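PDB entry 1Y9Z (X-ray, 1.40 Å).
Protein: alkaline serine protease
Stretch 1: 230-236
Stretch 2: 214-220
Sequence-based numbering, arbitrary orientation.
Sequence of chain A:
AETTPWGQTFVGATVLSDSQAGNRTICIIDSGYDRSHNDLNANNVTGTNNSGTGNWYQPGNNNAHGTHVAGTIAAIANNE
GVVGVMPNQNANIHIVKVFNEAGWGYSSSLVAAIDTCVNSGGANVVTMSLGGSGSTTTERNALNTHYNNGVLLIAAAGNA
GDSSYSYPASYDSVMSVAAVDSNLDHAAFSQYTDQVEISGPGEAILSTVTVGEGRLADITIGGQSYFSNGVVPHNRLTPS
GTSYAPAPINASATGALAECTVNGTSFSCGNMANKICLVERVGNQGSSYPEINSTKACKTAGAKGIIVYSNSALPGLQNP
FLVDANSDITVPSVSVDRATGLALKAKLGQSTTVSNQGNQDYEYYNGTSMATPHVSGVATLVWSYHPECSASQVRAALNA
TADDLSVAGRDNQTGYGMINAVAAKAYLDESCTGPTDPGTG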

ATOM      1  N   GLY A 230       7.185 -10.805  -5.486  1.00 14.33           N
ATOM      2  CA  GLY A 230       7.344  -9.438  -5.034  1.00 13.55           C
ATOM      3  C   GLY A 230       8.758  -8.963  -5.298  1.00 13.27           C
ATOM      4  O   GLY A 230       9.686  -9.326  -4.579  1.00 13.58           O
ATOM      5  N   VAL A 231       8.927  -8.168  -6.349  1.00 11.95           N
ATOM      6  CA  VAL A 231      10.233  -7.624  -6.707  1.00 12.48           C
ATOM      7  C   VAL A 231      10.068  -6.115  -6.799  1.00 12.39           C
ATOM      8  O   VAL A 231       9.364  -5.606  -7.669  1.00 11.69           O
ATOM      9  CB  VAL A 231      10.724  -8.170  -8.065  1.00 12.95           C
ATOM     10  CG1 VAL A 231      12.122  -7.647  -8.359  1.00 13.60           C
ATOM     11  CG2 VAL A 231      10.717  -9.692  -8.045  1.00 14.15           C
ATOM     12  N   VAL A 232      10.716  -5.399  -5.890  1.00 11.60           N
ATOM     13  CA  VAL A 232      10.596  -3.952  -5.849  1.00 11.05           C
ATOM     14  C   VAL A 232      11.770  -3.209  -6.470  1.00 11.59           C
ATOM     15  O   VAL A 232      12.919  -3.430  -6.093  1.00 12.15           O
ATOM     16  CB  VAL A 232      10.440  -3.473  -4.389  1.00 10.47           C
ATOM     17  CG1 VAL A 232      10.294  -1.963  -4.341  1.00 12.40           C
ATOM     18  CG2 VAL A 232       9.246  -4.154  -3.748  1.00 11.05           C
ATOM     19  N   PRO A 233      11.497  -2.327  -7.446  1.00 11.14           N
ATOM     20  CA  PRO A 233      12.593  -1.579  -8.067  1.00 11.31           C
ATOM     21  C   PRO A 233      13.107  -0.578  -7.031  1.00 11.97           C
ATOM     22  O   PRO A 233      12.316   0.122  -6.398  1.00 12.05           O
ATOM     23  CB  PRO A 233      11.919  -0.910  -9.263  1.00 11.74           C
ATOM     24  CG  PRO A 233      10.524  -0.680  -8.778  1.00 11.18           C
ATOM     25  CD  PRO A 233      10.198  -1.966  -8.043  1.00 11.47           C
ATOM     26  N   HIS A 234      14.421  -0.516  -6.843  1.00 11.48           N
ATOM     27  CA  HIS A 234      14.978   0.396  -5.849  1.00 12.49           C
ATOM     28  C   HIS A 234      14.574   1.848  -6.036  1.00 12.60           C
ATOM     29  O   HIS A 234      14.804   2.440  -7.093  1.00 12.86           O
ATOM     30  CB  HIS A 234      16.507   0.322  -5.822  1.00 13.04           C
ATOM     31  CG  HIS A 234      17.054  -0.619  -4.794  1.00 13.66           C
ATOM     32  ND1 HIS A 234      16.408  -0.890  -3.608  1.00 15.77           N
ATOM     33  CD2 HIS A 234      18.219  -1.308  -4.752  1.00 12.29           C
ATOM     34  CE1 HIS A 234      17.150  -1.707  -2.881  1.00 12.72           C
ATOM     35  NE2 HIS A 234      18.255  -1.975  -3.552  1.00 16.06           N
ATOM     36  N   ASN A 235      13.972   2.418  -4.996  1.00 12.95           N
ATOM     37  CA  ASN A 235      13.558   3.812  -5.016  1.00 13.50           C
ATOM     38  C   ASN A 235      14.825   4.626  -4.767  1.00 14.46           C
ATOM     39  O   ASN A 235      15.097   5.048  -3.642  1.00 13.94           O
ATOM     40  CB  ASN A 235      12.533   4.072  -3.906  1.00 15.08           C
ATOM     41  CG  ASN A 235      11.951   5.471  -3.962  1.00 17.05           C
ATOM     42  OD1 ASN A 235      11.192   5.873  -3.079  1.00 20.28           O
ATOM     43  ND2 ASN A 235      12.298   6.219  -5.000  1.00 16.66           N
ATOM     44  N   ARG A 236      15.601   4.824  -5.828  1.00 13.79           N
ATOM     45  CA  ARG A 236      16.859   5.554  -5.756  1.00 15.16           C
ATOM     46  C   ARG A 236      16.715   7.066  -5.716  1.00 14.78           C
ATOM     47  O   ARG A 236      15.947   7.657  -6.479  1.00 15.29           O
ATOM     48  CB  ARG A 236      17.745   5.156  -6.942  1.00 14.17           C
ATOM     49  CG  ARG A 236      19.094   5.864  -7.015  1.00 15.52           C
ATOM     50  CD  ARG A 236      19.979   5.169  -8.045  1.00 16.35           C
ATOM     51  NE  ARG A 236      21.296   5.781  -8.205  1.00 17.59           N
ATOM     52  CZ  ARG A 236      21.617   6.623  -9.185  1.00 17.65           C
ATOM     53  NH1 ARG A 236      22.843   7.125  -9.254  1.00 18.54           N
ATOM     54  NH2 ARG A 236      20.715   6.963 -10.096  1.00 17.67           N
TER
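Stretch 2 (214-220) GRLADIT

Strand 214-220 of the alkaline serine protease packs against segment 230-236. Stretch 2 is extended throughout, with phi between -88° and -158° and psi between 123° and 175° in magnitude, and its strand continues later in the chain. Stretch 1 is also largely extended but less regular: Val232 and Pro233 form a short strand, His234 (phi/psi -56/123) interrupts it, and Arg236 belongs to a further strand. The two run in roughly opposing senses, the direction from CA of Val231 to CA of Asn235 lying 136° from that of Arg215 to Ile219. They draw nearest at Pro233 and Ala217, whose CA atoms are 5.0 Å apart. No direct backbone-to-backbone hydrogen bond joins them; the contact is made by side chains packing on one another and on backbone atoms, with two bridging waters, and buries 368 Å² in all.

Apolar contacts follow the alternation along each chain, which brings Val231 and Pro233 toward stretch 2, and Arg215 and Ala217 toward stretch 1, while Val232, Leu216 and Asp218 point away. Ala217 CB lies 3.6 Å from Val231 CG1 and 3.6 Å from Pro233 CD, and it also touches backbone, at 3.5 Å from Val231 O and 3.5 Å from Pro233 N. Val231, with chi1 in the t well, carries the apolar contact on to Ile219, with Val231 CG1 3.9 Å from Ile219 CG1, and passes 3.8 Å from the backbone Asp218 N. The CA-to-CB bond of Ile219 is directed sideways, but its m rotamer brings the end of the side chain nearer to stretch 1.

The direct polar contact belongs to Arg215, which stretches out with chi1, chi2 and chi3 all t, carrying its guanidinium past Pro233 to the carbonyl of His234. Arg215 NH2 donates a nearly straight hydrogen bond to His234 O (2.8 Å, 164°). This oxygen lies near the guanidinium plane, at its edge, as the direction of the N-H bonds requires, whereas Pro233 CB covers one face, 3.7 Å from Arg215 CZ. The arginine thus combines a directional bond at its edge with van der Waals packing over its face. His234 O also accepts a weak bond from Arg236 N (2.8 Å) within stretch 1.

Two waters bridge the stretches. Water 1 accepts from Arg215 NH1 (2.7 Å) and donates to His234 O (2.9 Å), giving the guanidinium a second link to the same carbonyl. Water 2 accepts from Ala217 N (3.0 Å) and donates to Val231 O (2.6 Å), connecting the two backbones where they do not bond directly.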

ATOM      1  N   GLY A 214       3.852   4.607 -13.547  1.00 10.95           N
ATOM      2  CA  GLY A 214       4.364   3.593 -12.646  1.00 10.85           C
ATOM      3  C   GLY A 214       5.743   3.058 -12.953  1.00 11.04           C
ATOM      4  O   GLY A 214       6.432   3.515 -13.870  1.00 11.44           O
ATOM      5  N   ARG A 215       6.139   2.062 -12.173  1.00 11.44           N
ATOM      6  CA  ARG A 215       7.444   1.449 -12.323  1.00 10.74           C
ATOM      7  C   ARG A 215       7.367   0.038 -11.762  1.00 10.32           C
ATOM      8  O   ARG A 215       6.698  -0.199 -10.754  1.00 11.20           O
ATOM      9  CB  ARG A 215       8.473   2.266 -11.549  1.00 13.02           C
ATOM     10  CG  ARG A 215       9.896   1.930 -11.877  1.00 14.30           C
ATOM     11  CD  ARG A 215      10.833   2.696 -10.977  1.00 14.85           C
ATOM     12  NE  ARG A 215      12.211   2.368 -11.295  1.00 13.74           N
ATOM     13  CZ  ARG A 215      13.205   2.401 -10.418  1.00 14.01           C
ATOM     14  NH1 ARG A 215      14.431   2.080 -10.802  1.00 14.87           N
ATOM     15  NH2 ARG A 215      12.966   2.750  -9.160  1.00 13.98           N
ATOM     16  N   LEU A 216       8.039  -0.900 -12.419  1.00 10.28           N
ATOM     17  CA  LEU A 216       8.033  -2.282 -11.967  1.00 10.89           C
ATOM     18  C   LEU A 216       9.424  -2.880 -12.058  1.00 11.79           C
ATOM     19  O   LEU A 216      10.336  -2.276 -12.617  1.00 12.76           O
ATOM     20  CB  LEU A 216       7.056  -3.110 -12.805  1.00 12.00           C
ATOM     21  CG  LEU A 216       5.577  -2.729 -12.683  1.00 11.33           C
ATOM     22  CD1 LEU A 216       4.755  -3.508 -13.701  1.00 12.72           C
ATOM     23  CD2 LEU A 216       5.093  -3.010 -11.268  1.00 11.09           C
ATOM     24  N   ALA A 217       9.575  -4.069 -11.489  1.00 10.89           N
ATOM     25  CA  ALA A 217      10.847  -4.774 -11.505  1.00 11.66           C
ATOM     26  C   ALA A 217      10.581  -6.252 -11.747  1.00 11.70           C
ATOM     27  O   ALA A 217       9.448  -6.720 -11.612  1.00 12.70           O
ATOM     28  CB  ALA A 217      11.573  -4.575 -10.181  1.00 12.27           C
ATOM     29  N   ASP A 218      11.626  -6.989 -12.105  1.00 13.00           N
ATOM     30  CA  ASP A 218      11.478  -8.409 -12.362  1.00 13.28           C
ATOM     31  C   ASP A 218      12.821  -9.114 -12.217  1.00 13.06           C
ATOM     32  O   ASP A 218      13.880  -8.490 -12.328  1.00 13.63           O
ATOM     33  CB  ASP A 218      10.931  -8.625 -13.779  1.00 15.05           C
ATOM     34  CG  ASP A 218      10.257  -9.974 -13.955  1.00 16.64           C
ATOM     35  OD1 ASP A 218      10.263 -10.786 -13.004  1.00 16.63           O
ATOM     36  OD2 ASP A 218       9.714 -10.223 -15.053  1.00 20.08           O
ATOM     37  N   ILE A 219      12.752 -10.410 -11.941  1.00 13.92           N
ATOM     38  CA  ILE A 219      13.928 -11.266 -11.813  1.00 14.76           C
ATOM     39  C   ILE A 219      13.546 -12.524 -12.570  1.00 15.46           C
ATOM     40  O   ILE A 219      12.533 -13.147 -12.261  1.00 15.21           O
ATOM     41  CB  ILE A 219      14.219 -11.666 -10.353  1.00 15.36           C
ATOM     42  CG1 ILE A 219      14.568 -10.431  -9.524  1.00 15.75           C
ATOM     43  CG2 ILE A 219      15.372 -12.669 -10.316  1.00 15.62           C
ATOM     44  CD1 ILE A 219      14.722 -10.725  -8.038  1.00 15.49           C
ATOM     45  N   THR A 220      14.349 -12.892 -13.561  1.00 16.16           N
ATOM     46  CA  THR A 220      14.062 -14.074 -14.356  1.00 17.83           C
ATOM     47  C   THR A 220      15.223 -15.058 -14.361  1.00 18.07           C
ATOM     48  O   THR A 220      16.377 -14.675 -14.546  1.00 18.16           O
ATOM     49  CB  THR A 220      13.733 -13.697 -15.815  1.00 18.80           C
ATOM     50  OG1 THR A 220      12.611 -12.806 -15.837  1.00 20.18           O
ATOM     51  CG2 THR A 220      13.399 -14.941 -16.626  1.00 22.26           C
TER
HETATM   52  O   HOH W   1      16.672   2.322  -9.259  1.00 13.66           O
HETATM   53  O   HOH W   2       7.743  -5.691  -9.760  1.00 12.00           O